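Local structure of probable benzoylformate decarboxylase (Rhodococcus jostii, 7ORX) at residues C[20-25]-C[41-46]; C[102-107]-C[160-165]; C[210-215]-C[276-281]. The protein binds thiamine diphosphate and belongs to the thiamine diphosphate-dependent enzymes whose subunits combine three alpha/beta domains. All blocks are in the same frame, centred on the assembly; numbering follows the deposited sequence.

Contact 1 (C[20-25]-C[41-46]); sequences LTTVFG and DFRYVL
Phe42 carries its CG anti to its own carbonyl carbon (chi1 -80°), which lays one ring face against Thr21, while Val23, with CG1 anti to the backbone N (chi1 -179°), directs that methyl to the ring of Tyr44. Both pairs belong to a parallel strand pair, 22-25 beside 43-46, in the alpha/beta sheet of the N-terminal thiamine diphosphate-binding domain. Helix 32-35 lies in the connection, as in a beta-alpha-beta crossover, and 43-46 is the outermost strand of the sheet within the chain.

Backbone bonds alternate in the parallel manner: Arg43 N gives to Thr21 O (3.0 Å), Val23 N to Arg43 O (2.9 Å), Val45 N to Val23 O and Gly25 N to Val45 O. At the entry to the pair, Thr21 CA makes a CH-pi contact 4.0 Å from the centroid of the Phe42 ring, its CG2 lies over the same ring, and Val23 CG2 comes to the ring edge.

Thr22, Phe24, Arg43 and Val45 share one face of the sheet. There Phe24 and Val45 lie side by side, Phe24 CD2 being 3.8 Å from Val45 CB, and both continue onto Met56 of helix 50-64. The extended Arg43 chain runs alongside Thr22, whose CG2 lies over one face of the guanidinium. On the face bearing Val23, Tyr44 and Leu46, Tyr44 also packs on Pro477 of a neighbouring subunit. The Tyr44 side chain leans forward past its partner Val23 toward the end of the first strand, where Tyr44 CZ comes to 3.6 Å from Gly25 CA.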
loop_
_atom_site.group_PDB
_atom_site.type_symbol
_atom_site.label_atom_id
_atom_site.label_comp_id
_atom_site.label_asym_id
_atom_site.label_seq_id
_atom_site.Cartn_x
_atom_site.Cartn_y
_atom_site.Cartn_z
ATOM N N LEU C 20 -16.602 -7.915 -24.441
ATOM C CA LEU C 20 -15.884 -8.898 -23.562
ATOM C C LEU C 20 -16.662 -10.213 -23.444
ATOM O O LEU C 20 -16.931 -10.644 -22.299
ATOM C CB LEU C 20 -15.662 -8.339 -22.155
ATOM C CG LEU C 20 -14.476 -7.394 -22.000
ATOM C CD1 LEU C 20 -14.740 -6.093 -22.739
ATOM C CD2 LEU C 20 -14.239 -7.094 -20.533
ATOM N N THR C 21 -16.905 -10.881 -24.573
ATOM C CA THR C 21 -17.671 -12.145 -24.655
ATOM C C THR C 21 -16.753 -13.380 -24.602
ATOM O O THR C 21 -17.289 -14.487 -24.614
ATOM C CB THR C 21 -18.515 -12.121 -25.920
ATOM O OG1 THR C 21 -17.656 -11.645 -26.947
ATOM C CG2 THR C 21 -19.702 -11.204 -25.785
ATOM N N THR C 22 -15.441 -13.196 -24.475
ATOM C CA THR C 22 -14.478 -14.291 -24.290
ATOM C C THR C 22 -13.854 -14.166 -22.910
ATOM O O THR C 22 -13.267 -13.139 -22.623
ATOM C CB THR C 22 -13.431 -14.251 -25.399
ATOM O OG1 THR C 22 -14.158 -14.236 -26.620
ATOM C CG2 THR C 22 -12.481 -15.422 -25.354
ATOM N N VAL C 23 -13.992 -15.177 -22.085
ATOM C CA VAL C 23 -13.580 -15.112 -20.656
ATOM C C VAL C 23 -12.493 -16.183 -20.396
ATOM O O VAL C 23 -12.743 -17.374 -20.672
ATOM C CB VAL C 23 -14.820 -15.320 -19.778
ATOM C CG1 VAL C 23 -14.500 -15.242 -18.302
ATOM C CG2 VAL C 23 -15.892 -14.355 -20.154
ATOM N N PHE C 24 -11.332 -15.797 -19.900
ATOM C CA PHE C 24 -10.236 -16.737 -19.582
ATOM C C PHE C 24 -10.292 -16.985 -18.079
ATOM O O PHE C 24 -10.456 -16.001 -17.385
ATOM C CB PHE C 24 -8.929 -16.130 -20.076
ATOM C CG PHE C 24 -8.874 -15.923 -21.574
ATOM C CD1 PHE C 24 -9.418 -14.791 -22.170
ATOM C CD2 PHE C 24 -8.294 -16.872 -22.393
ATOM C CE1 PHE C 24 -9.340 -14.610 -23.543
ATOM C CE2 PHE C 24 -8.229 -16.682 -23.764
ATOM C CZ PHE C 24 -8.751 -15.549 -24.338
ATOM N N GLY C 25 -10.230 -18.217 -17.589
ATOM C CA GLY C 25 -10.480 -18.459 -16.164
ATOM C C GLY C 25 -9.810 -19.727 -15.659
ATOM O O GLY C 25 -9.483 -20.624 -16.455
ATOM N N ASP C 41 -23.909 -16.903 -25.703
ATOM C CA ASP C 41 -23.058 -16.228 -26.729
ATOM C C ASP C 41 -21.630 -15.988 -26.178
ATOM O O ASP C 41 -20.759 -15.511 -26.935
ATOM C CB ASP C 41 -23.737 -14.968 -27.297
ATOM C CG ASP C 41 -24.143 -13.913 -26.275
ATOM O OD1 ASP C 41 -24.845 -14.278 -25.280
ATOM O OD2 ASP C 41 -23.760 -12.717 -26.469
ATOM N N PHE C 42 -21.372 -16.285 -24.900
ATOM C CA PHE C 42 -20.050 -16.103 -24.234
ATOM C C PHE C 42 -19.284 -17.434 -24.264
ATOM O O PHE C 42 -19.938 -18.498 -24.092
ATOM C CB PHE C 42 -20.196 -15.713 -22.763
ATOM C CG PHE C 42 -20.500 -14.268 -22.472
ATOM C CD1 PHE C 42 -21.581 -13.630 -23.043
ATOM C CD2 PHE C 42 -19.720 -13.553 -21.586
ATOM C CE1 PHE C 42 -21.863 -12.310 -22.764
ATOM C CE2 PHE C 42 -19.990 -12.223 -21.325
ATOM C CZ PHE C 42 -21.062 -11.607 -21.912
ATOM N N ARG C 43 -17.959 -17.378 -24.433
ATOM C CA ARG C 43 -17.102 -18.580 -24.365
ATOM C C ARG C 43 -16.144 -18.464 -23.196
ATOM O O ARG C 43 -15.545 -17.437 -23.052
ATOM C CB ARG C 43 -16.392 -18.878 -25.686
ATOM C CG ARG C 43 -15.473 -17.828 -26.293
ATOM C CD ARG C 43 -15.262 -18.395 -27.707
ATOM N NE ARG C 43 -14.039 -18.140 -28.473
ATOM C CZ ARG C 43 -13.718 -16.989 -29.045
ATOM N NH1 ARG C 43 -14.500 -15.935 -28.912
ATOM N NH2 ARG C 43 -12.608 -16.876 -29.739
ATOM N N TYR C 44 -16.064 -19.504 -22.377
ATOM C CA TYR C 44 -15.111 -19.593 -21.254
ATOM C C TYR C 44 -13.911 -20.410 -21.734
ATOM O O TYR C 44 -14.088 -21.475 -22.363
ATOM C CB TYR C 44 -15.800 -20.216 -20.050
ATOM C CG TYR C 44 -15.007 -20.214 -18.772
ATOM C CD1 TYR C 44 -15.024 -19.135 -17.904
ATOM C CD2 TYR C 44 -14.270 -21.323 -18.409
ATOM C CE1 TYR C 44 -14.333 -19.164 -16.699
ATOM C CE2 TYR C 44 -13.543 -21.364 -17.227
ATOM C CZ TYR C 44 -13.602 -20.294 -16.348
ATOM O OH TYR C 44 -12.874 -20.366 -15.189
ATOM N N VAL C 45 -12.704 -19.920 -21.490
ATOM C CA VAL C 45 -11.477 -20.659 -21.868
ATOM C C VAL C 45 -10.736 -21.030 -20.580
ATOM O O VAL C 45 -10.183 -20.182 -19.930
ATOM C CB VAL C 45 -10.629 -19.831 -22.841
ATOM C CG1 VAL C 45 -9.411 -20.622 -23.234
ATOM C CG2 VAL C 45 -11.396 -19.406 -24.083
ATOM N N LEU C 46 -10.804 -22.280 -20.192
ATOM C CA LEU C 46 -10.164 -22.751 -18.947
ATOM C C LEU C 46 -8.645 -22.921 -19.180
ATOM O O LEU C 46 -8.242 -23.455 -20.235
ATOM C CB LEU C 46 -10.857 -24.064 -18.561
ATOM C CG LEU C 46 -10.240 -24.863 -17.419
ATOM C CD1 LEU C 46 -10.333 -24.103 -16.105
ATOM C CD2 LEU C 46 -10.928 -26.214 -17.301
#

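Contact 2 (C[102-107]-C[160-165]); sequences QVRSTI and SVPYDD
The guanidinium of Arg104 and the carboxylate of Asp165 meet nearly coplanar, their planes 12° apart, although the two side chains cross at about a right angle. The grip is side-on and bidentate: Arg104 NE reaches Asp165 OD1 at 3.1 Å and Arg104 NH2 reaches Asp165 OD2 at 2.7 Å, each oxygen using its syn lone pair. A bend in the arginine chain at chi3 (-90°) turns the group into this plane, and Pro162 CG packs over one guanidinium face, 3.6 Å from Arg104 NH2. Next to it, Asp164 OD1 accepts the backbone N-H of Arg104 at 3.0 Å, the donor standing 34° out of the carboxylate plane. Val103 crosses the ring of Tyr163 obliquely, setting CG2 over one face, 3.8 Å from the ring centroid. The contact thus ties the loop after strand 95-101 to the end of the adjacent strand 157-162 in the parallel sheet of the N-terminal domain. It lies at subunit interfaces: Val103 also packs on Tyr286 of the second subunit, and Arg104 O bonds to Thr133 OG1 of the third. Arg104 NH2 has a second acceptor in Pro132 O, and with two carboxylates close by, this buried arginine probably stays charged and rotationally fixed.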
loop_
_atom_site.group_PDB
_atom_site.type_symbol
_atom_site.label_atom_id
_atom_site.label_comp_id
_atom_site.label_asym_id
_atom_site.label_seq_id
_atom_site.Cartn_x
_atom_site.Cartn_y
_atom_site.Cartn_z
ATOM N N GLN C 102 -14.814 -14.209 -0.882
ATOM C CA GLN C 102 -15.659 -14.977 0.061
ATOM C C GLN C 102 -16.908 -14.138 0.386
ATOM O O GLN C 102 -16.973 -12.960 0.014
ATOM C CB GLN C 102 -14.691 -15.328 1.190
ATOM C CG GLN C 102 -15.209 -16.231 2.284
ATOM C CD GLN C 102 -15.675 -17.581 1.818
ATOM O OE1 GLN C 102 -16.870 -17.835 1.731
ATOM N NE2 GLN C 102 -14.743 -18.470 1.591
ATOM N N VAL C 103 -17.930 -14.738 0.964
ATOM C CA VAL C 103 -19.187 -14.011 1.297
ATOM C C VAL C 103 -18.824 -12.743 2.081
ATOM O O VAL C 103 -18.007 -12.809 2.976
ATOM C CB VAL C 103 -20.166 -14.927 2.055
ATOM C CG1 VAL C 103 -21.238 -14.184 2.809
ATOM C CG2 VAL C 103 -20.810 -15.916 1.108
ATOM N N ARG C 104 -19.466 -11.633 1.761
ATOM C CA ARG C 104 -19.111 -10.261 2.206
ATOM C C ARG C 104 -19.089 -10.185 3.743
ATOM O O ARG C 104 -18.109 -9.658 4.274
ATOM C CB ARG C 104 -20.099 -9.304 1.534
ATOM C CG ARG C 104 -19.700 -7.855 1.671
ATOM C CD ARG C 104 -20.644 -6.969 0.887
ATOM N NE ARG C 104 -20.173 -6.784 -0.474
ATOM C CZ ARG C 104 -19.253 -5.891 -0.866
ATOM N NH1 ARG C 104 -18.694 -5.067 0.005
ATOM N NH2 ARG C 104 -18.871 -5.831 -2.138
ATOM N N SER C 105 -20.078 -10.747 4.444
ATOM C CA SER C 105 -20.133 -10.726 5.938
ATOM C C SER C 105 -18.964 -11.500 6.592
ATOM O O SER C 105 -18.658 -11.191 7.751
ATOM C CB SER C 105 -21.481 -11.166 6.490
ATOM O OG SER C 105 -22.001 -12.303 5.823
ATOM N N THR C 106 -18.282 -12.425 5.901
ATOM C CA THR C 106 -17.299 -13.362 6.517
ATOM C C THR C 106 -15.823 -12.970 6.252
ATOM O O THR C 106 -14.921 -13.607 6.869
ATOM C CB THR C 106 -17.532 -14.818 6.057
ATOM O OG1 THR C 106 -17.188 -14.998 4.674
ATOM C CG2 THR C 106 -18.956 -15.277 6.331
ATOM N N ILE C 107 -15.539 -11.989 5.393
ATOM C CA ILE C 107 -14.131 -11.641 5.001
ATOM C C ILE C 107 -13.342 -11.197 6.251
ATOM O O ILE C 107 -12.205 -11.604 6.390
ATOM C CB ILE C 107 -14.118 -10.580 3.879
ATOM C CG1 ILE C 107 -14.763 -11.095 2.586
ATOM C CG2 ILE C 107 -12.710 -10.061 3.621
ATOM C CD1 ILE C 107 -15.315 -9.994 1.689
ATOM N N SER C 160 -12.225 -7.205 -7.217
ATOM C CA SER C 160 -12.516 -8.383 -6.352
ATOM C C SER C 160 -13.985 -8.312 -5.985
ATOM O O SER C 160 -14.330 -7.318 -5.445
ATOM C CB SER C 160 -11.599 -8.399 -5.127
ATOM O OG SER C 160 -12.091 -9.203 -4.066
ATOM N N VAL C 161 -14.807 -9.312 -6.301
ATOM C CA VAL C 161 -16.280 -9.274 -6.040
ATOM C C VAL C 161 -16.655 -10.443 -5.123
ATOM O O VAL C 161 -16.425 -11.612 -5.472
ATOM C CB VAL C 161 -17.089 -9.310 -7.347
ATOM C CG1 VAL C 161 -18.565 -9.242 -7.032
ATOM C CG2 VAL C 161 -16.629 -8.249 -8.329
ATOM N N PRO C 162 -17.205 -10.157 -3.914
ATOM C CA PRO C 162 -17.739 -11.184 -3.030
ATOM C C PRO C 162 -18.858 -11.945 -3.744
ATOM O O PRO C 162 -19.667 -11.329 -4.443
ATOM C CB PRO C 162 -18.276 -10.410 -1.822
ATOM C CG PRO C 162 -17.521 -9.109 -1.820
ATOM C CD PRO C 162 -17.224 -8.837 -3.274
ATOM N N TYR C 163 -18.890 -13.260 -3.587
ATOM C CA TYR C 163 -19.668 -14.101 -4.521
ATOM C C TYR C 163 -21.162 -13.850 -4.289
ATOM O O TYR C 163 -21.946 -13.929 -5.242
ATOM C CB TYR C 163 -19.166 -15.542 -4.453
ATOM C CG TYR C 163 -19.618 -16.426 -3.326
ATOM C CD1 TYR C 163 -20.935 -16.810 -3.160
ATOM C CD2 TYR C 163 -18.671 -17.007 -2.500
ATOM C CE1 TYR C 163 -21.300 -17.694 -2.156
ATOM C CE2 TYR C 163 -19.013 -17.901 -1.503
ATOM C CZ TYR C 163 -20.332 -18.241 -1.319
ATOM O OH TYR C 163 -20.576 -19.111 -0.292
ATOM N N ASP C 164 -21.542 -13.472 -3.073
ATOM C CA ASP C 164 -22.952 -13.207 -2.712
ATOM C C ASP C 164 -23.441 -11.917 -3.392
ATOM O O ASP C 164 -24.661 -11.676 -3.388
ATOM C CB ASP C 164 -23.153 -13.228 -1.192
ATOM C CG ASP C 164 -22.377 -12.193 -0.383
ATOM O OD1 ASP C 164 -21.152 -12.012 -0.668
ATOM O OD2 ASP C 164 -23.000 -11.585 0.586
ATOM N N ASP C 165 -22.563 -11.119 -3.989
ATOM C CA ASP C 165 -22.973 -9.824 -4.600
ATOM C C ASP C 165 -23.735 -10.084 -5.898
ATOM O O ASP C 165 -24.581 -9.258 -6.236
ATOM C CB ASP C 165 -21.782 -8.918 -4.903
ATOM C CG ASP C 165 -21.194 -8.237 -3.674
ATOM O OD1 ASP C 165 -21.796 -8.391 -2.548
ATOM O OD2 ASP C 165 -20.143 -7.522 -3.844
#

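Contact 3 (C[210-215]-C[276-281]); sequences LGPAVD and VGAPVF
Gly211 and Val276 meet through their backbones, Gly211 N giving its hydrogen to Val276 O at 2.9 Å. This bond closes the pairing of two adjacent parallel strands, 206-210 and 272-276, at the middle of the Rossmann-like sheet in the central domain. The strand order 3-2-1-4-5-6 makes them strands 1 and 4, between which the chain changes its direction of travel across the sheet, the topological switch point of such folds.

Just past the strand ends, Gly277 O is the acceptor for Ala213 N at 3.2 Å, in the carbonyl plane and on a lone pair. Ala213 N belongs to the first turn of helix 212-216, so a loop carbonyl takes up an N-H at the start of this helix. Pro212 offers no N-H to the same oxygen and instead brings its CD close to it. Gly277 itself has a positive phi of 74°, a conformation that suits glycine and turns the chain out of its strand.

The side chains pack round this backbone core. Leu210 and Val276 lie side by side on the same face of the sheet, with Leu210 CD2 3.9 Å from Val276 CB. Val214 crosses Val276 at about a right angle; its CG2, anti to the carbonyl carbon and beside the backbone N, comes to 4.0 Å from Val276 CG1. Further out, Val321 of helix 321-331 packs on Ala213, Val214 and Val276 together. His300 NE2 bonds to Ala278 O, holding the outgoing loop to strand 297-302. Beside the first glycine, the methyl CB of Ala278 rests 3.7 Å from Gly211 CA.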
loop_
_atom_site.group_PDB
_atom_site.type_symbol
_atom_site.label_atom_id
_atom_site.label_comp_id
_atom_site.label_asym_id
_atom_site.label_seq_id
_atom_site.Cartn_x
_atom_site.Cartn_y
_atom_site.Cartn_z
ATOM N N LEU C 210 11.721 3.116 -33.142
ATOM C CA LEU C 210 10.280 2.793 -33.081
ATOM C C LEU C 210 10.035 1.762 -31.993
ATOM O O LEU C 210 10.819 0.818 -31.850
ATOM C CB LEU C 210 9.788 2.293 -34.439
ATOM C CG LEU C 210 9.856 3.339 -35.553
ATOM C CD1 LEU C 210 9.300 2.838 -36.881
ATOM C CD2 LEU C 210 9.140 4.594 -35.180
ATOM N N GLY C 211 8.938 1.941 -31.264
ATOM C CA GLY C 211 8.575 1.069 -30.138
ATOM C C GLY C 211 7.241 0.390 -30.365
ATOM O O GLY C 211 6.557 0.628 -31.367
ATOM N N PRO C 212 6.820 -0.414 -29.373
ATOM C CA PRO C 212 5.706 -1.334 -29.530
ATOM C C PRO C 212 4.454 -0.548 -29.859
ATOM O O PRO C 212 3.633 -1.082 -30.596
ATOM C CB PRO C 212 5.607 -2.138 -28.218
ATOM C CG PRO C 212 6.540 -1.487 -27.262
ATOM C CD PRO C 212 7.427 -0.528 -28.048
ATOM N N ALA C 213 4.309 0.655 -29.302
ATOM C CA ALA C 213 3.034 1.406 -29.442
ATOM C C ALA C 213 2.774 1.751 -30.912
ATOM O O ALA C 213 1.662 1.928 -31.253
ATOM C CB ALA C 213 3.048 2.633 -28.581
ATOM N N VAL C 214 3.774 1.752 -31.780
ATOM C CA VAL C 214 3.538 1.938 -33.238
ATOM C C VAL C 214 2.762 0.729 -33.733
ATOM O O VAL C 214 1.788 0.939 -34.427
ATOM C CB VAL C 214 4.835 2.117 -34.038
ATOM C CG1 VAL C 214 4.532 2.229 -35.524
ATOM C CG2 VAL C 214 5.633 3.331 -33.573
ATOM N N ASP C 215 3.171 -0.482 -33.364
ATOM C CA ASP C 215 2.481 -1.733 -33.784
ATOM C C ASP C 215 1.093 -1.756 -33.145
ATOM O O ASP C 215 0.121 -1.899 -33.888
ATOM C CB ASP C 215 3.275 -3.006 -33.455
ATOM C CG ASP C 215 2.815 -4.253 -34.183
ATOM O OD1 ASP C 215 2.689 -4.189 -35.452
ATOM O OD2 ASP C 215 2.604 -5.299 -33.485
ATOM N N VAL C 276 9.570 7.115 -31.288
ATOM C CA VAL C 276 8.084 7.056 -31.315
ATOM C C VAL C 276 7.629 5.750 -30.636
ATOM O O VAL C 276 8.074 4.666 -31.016
ATOM C CB VAL C 276 7.568 7.185 -32.758
ATOM C CG1 VAL C 276 6.060 7.267 -32.765
ATOM C CG2 VAL C 276 8.186 8.382 -33.465
ATOM N N GLY C 277 6.811 5.871 -29.622
ATOM C CA GLY C 277 6.059 4.757 -29.058
ATOM C C GLY C 277 6.933 3.833 -28.262
ATOM O O GLY C 277 6.597 2.592 -28.224
ATOM N N ALA C 278 7.955 4.363 -27.596
ATOM C CA ALA C 278 8.824 3.547 -26.712
ATOM C C ALA C 278 9.237 4.379 -25.524
ATOM O O ALA C 278 9.306 5.594 -25.626
ATOM C CB ALA C 278 10.073 3.032 -27.433
ATOM N N PRO C 279 9.617 3.737 -24.405
ATOM C CA PRO C 279 10.309 4.437 -23.332
ATOM C C PRO C 279 11.649 4.881 -23.912
ATOM O O PRO C 279 12.007 4.411 -24.986
ATOM C CB PRO C 279 10.504 3.420 -22.206
ATOM C CG PRO C 279 9.591 2.255 -22.607
ATOM C CD PRO C 279 9.462 2.302 -24.120
ATOM N N VAL C 280 12.321 5.770 -23.195
ATOM C CA VAL C 280 13.719 6.233 -23.432
ATOM C C VAL C 280 14.500 5.943 -22.150
ATOM O O VAL C 280 14.346 6.648 -21.166
ATOM C CB VAL C 280 13.739 7.731 -23.801
ATOM C CG1 VAL C 280 15.118 8.267 -23.985
ATOM C CG2 VAL C 280 12.943 7.991 -25.053
ATOM N N PHE C 281 15.239 4.839 -22.093
ATOM C CA PHE C 281 15.069 3.666 -22.943
ATOM C C PHE C 281 14.923 2.434 -22.025
ATOM O O PHE C 281 15.269 2.464 -20.812
ATOM C CB PHE C 281 16.250 3.489 -23.919
ATOM C CG PHE C 281 16.370 4.420 -25.108
ATOM C CD1 PHE C 281 15.558 4.277 -26.218
ATOM C CD2 PHE C 281 17.364 5.384 -25.168
ATOM C CE1 PHE C 281 15.668 5.125 -27.308
ATOM C CE2 PHE C 281 17.530 6.181 -26.294
ATOM C CZ PHE C 281 16.682 6.048 -27.364
#

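Overall arrangement
All three contacts are largely buried and each joins neighbouring strands, or the loops leaving them, in a parallel alpha/beta sheet. Contacts 1 and 2 belong to the same sheet, their centres 22 Å apart: contact 1 is at its edge, one strand, 68-73, separates its pair from the strands that contact 2 joins, and both touch the second subunit. Contact 3 lies in the central domain, about 31 Å from contact 1 and 41 Å from contact 2 between centres, the nearest of the three to the chain's centre. Their chemistry differs accordingly: contact 1 combines regular strand bonding with aromatic packing, contact 2 relies on charged side chains at an interface, and contact 3 on glycine backbones and small apolar groups.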